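Local coordinates for protein putative hydrolase (Chloroflexus aurantiacus J-10-fl, PDB 3CMN) that is a putative hydrolase, probably a zincin-like metallopeptidase that would use a bound metal ion to cleave peptide bonds, at residues A[143-148]-A[299-304]. Numbering follows the deposited sequence.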
loop_
_atom_site.group_PDB
_atom_site.type_symbol
_atom_site.label_atom_id
_atom_site.label_comp_id
_atom_site.label_asym_id
_atom_site.label_seq_id
_atom_site.Cartn_x
_atom_site.Cartn_y
_atom_site.Cartn_z
ATOM N N ASP A 143 -3.120 0.584 -1.474
ATOM C CA ASP A 143 -2.458 1.032 -2.691
ATOM C C ASP A 143 -1.721 2.334 -2.468
ATOM O O ASP A 143 -0.714 2.619 -3.123
ATOM C CB ASP A 143 -3.475 1.199 -3.818
ATOM C CG ASP A 143 -3.978 -0.131 -4.348
ATOM O OD1 ASP A 143 -4.782 -0.113 -5.295
ATOM O OD2 ASP A 143 -3.565 -1.193 -3.827
ATOM N N LEU A 144 -2.226 3.119 -1.525
ATOM C CA LEU A 144 -1.635 4.406 -1.208
ATOM C C LEU A 144 -1.095 4.392 0.222
ATOM O O LEU A 144 -1.850 4.344 1.185
ATOM C CB LEU A 144 -2.691 5.494 -1.385
ATOM C CG LEU A 144 -3.420 5.456 -2.738
ATOM C CD1 LEU A 144 -4.511 6.510 -2.755
ATOM C CD2 LEU A 144 -2.425 5.688 -3.875
ATOM N N SER A 145 0.227 4.422 0.345
ATOM C CA SER A 145 0.893 4.391 1.644
ATOM C C SER A 145 0.353 5.402 2.648
ATOM O O SER A 145 0.046 5.039 3.786
ATOM C CB SER A 145 2.398 4.612 1.467
ATOM O OG SER A 145 2.957 3.608 0.645
ATOM N N LEU A 146 0.240 6.664 2.242
ATOM C CA LEU A 146 -0.256 7.698 3.151
ATOM C C LEU A 146 -1.672 7.440 3.663
ATOM O O LEU A 146 -2.073 7.980 4.693
ATOM C CB LEU A 146 -0.175 9.084 2.493
ATOM C CG LEU A 146 1.247 9.659 2.436
ATOM C CD1 LEU A 146 1.231 11.032 1.775
ATOM C CD2 LEU A 146 1.814 9.751 3.842
ATOM N N LEU A 147 -2.435 6.618 2.951
ATOM C CA LEU A 147 -3.779 6.293 3.399
ATOM C C LEU A 147 -3.721 5.030 4.253
ATOM O O LEU A 147 -4.620 4.766 5.041
ATOM C CB LEU A 147 -4.723 6.080 2.209
ATOM C CG LEU A 147 -5.193 7.322 1.441
ATOM C CD1 LEU A 147 -6.171 6.885 0.358
ATOM C CD2 LEU A 147 -5.867 8.327 2.381
ATOM N N SER A 148 -2.647 4.260 4.103
ATOM C CA SER A 148 -2.474 3.023 4.863
ATOM C C SER A 148 -1.945 3.258 6.280
ATOM O O SER A 148 -1.976 2.354 7.116
ATOM C CB SER A 148 -1.524 2.073 4.121
ATOM O OG SER A 148 -1.995 1.780 2.816
ATOM N N MET A 299 4.333 4.896 -8.852
ATOM C CA MET A 299 4.416 6.287 -9.265
ATOM C C MET A 299 3.312 7.117 -8.626
ATOM O O MET A 299 3.554 8.232 -8.166
ATOM C CB MET A 299 4.344 6.390 -10.791
ATOM C CG MET A 299 5.484 5.670 -11.489
ATOM S SD MET A 299 5.440 5.807 -13.290
ATOM C CE MET A 299 3.961 4.856 -13.672
ATOM N N LEU A 300 2.104 6.571 -8.590
ATOM C CA LEU A 300 0.981 7.287 -8.003
ATOM C C LEU A 300 1.109 7.373 -6.480
ATOM O O LEU A 300 0.673 8.349 -5.868
ATOM C CB LEU A 300 -0.339 6.613 -8.393
ATOM C CG LEU A 300 -0.687 6.541 -9.892
ATOM C CD1 LEU A 300 -1.911 5.653 -10.073
ATOM C CD2 LEU A 300 -0.950 7.939 -10.470
ATOM N N ASP A 301 1.701 6.355 -5.865
ATOM C CA ASP A 301 1.892 6.374 -4.418
ATOM C C ASP A 301 2.888 7.489 -4.088
ATOM O O ASP A 301 2.761 8.200 -3.097
ATOM C CB ASP A 301 2.413 5.026 -3.926
ATOM C CG ASP A 301 2.372 4.904 -2.418
ATOM O OD1 ASP A 301 1.536 5.581 -1.775
ATOM O OD2 ASP A 301 3.168 4.115 -1.872
ATOM N N GLN A 302 3.877 7.639 -4.949
ATOM C CA GLN A 302 4.875 8.671 -4.778
ATOM C C GLN A 302 4.240 10.052 -4.989
ATOM O O GLN A 302 4.495 10.995 -4.227
ATOM C CB GLN A 302 5.981 8.455 -5.791
ATOM C CG GLN A 302 7.087 9.452 -5.687
ATOM C CD GLN A 302 8.146 9.191 -6.715
ATOM O OE1 GLN A 302 8.490 10.071 -7.496
ATOM N NE2 GLN A 302 8.664 7.970 -6.735
ATOM N N MET A 303 3.420 10.148 -6.038
ATOM C CA MET A 303 2.700 11.370 -6.392
ATOM C C MET A 303 1.946 11.906 -5.181
ATOM O O MET A 303 1.946 13.114 -4.928
ATOM C CB MET A 303 1.711 11.079 -7.538
ATOM C CG MET A 303 0.824 12.255 -8.011
ATOM S SD MET A 303 -0.560 12.786 -6.946
ATOM C CE MET A 303 -1.761 11.512 -7.244
ATOM N N VAL A 304 1.302 11.011 -4.437
ATOM C CA VAL A 304 0.548 11.416 -3.255
ATOM C C VAL A 304 1.467 12.006 -2.181
ATOM O O VAL A 304 1.072 12.916 -1.461
ATOM C CB VAL A 304 -0.251 10.233 -2.648
ATOM C CG1 VAL A 304 -1.184 10.739 -1.569
ATOM C CG2 VAL A 304 -1.045 9.528 -3.725
HETATM O O HOH W 1 0.845 7.591 -0.271
#
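The flat carboxylate of Asp301 has Asp143 O over one face, 3.9 Å from Asp301 CG, and Ser145 at its oxygen edge. Leu144 CA lies on the same side as Asp143 O. Water 1 is displaced toward the opposite face. At the edge, Ser145 OG donates to the syn lone pair of Asp301 OD2 at 2.6 Å. Ser145 N donates to Asp301 OD1 at 2.7 Å, on the syn side but 34° out of the carboxylate plane. Thus one serine holds both oxygens and limits rotation of the group. Asp301 CG stands anti to its backbone N (chi1 -169°), on the side of segment 143-148. Asp301 OD1 also accepts from water 1 at 2.6 Å, and Leu146 N donates to that water at 2.7 Å. Beside this buried polar cluster, Leu144 CD2 meets Val304 CG2 at 4.1 Å, the two side chains crossing at about a right angle. Leu146 CD1 packs on Val304 CG1. Arg297 donates to Asp143 O and makes a long, weak ion pair with Asp301 OD2, which may help balance the buried charge. The carboxylate, bound directly by Ser145 and through water by Leu146 N, joins the short helical turn 145-148 to helix 283-307 in a mostly helical protein of the zincin-like metallopeptidase family. The Asp143 side chain, bonded to Leu139 N, lies near the HExxH pattern of a probable, here metal-free, metallopeptidase site.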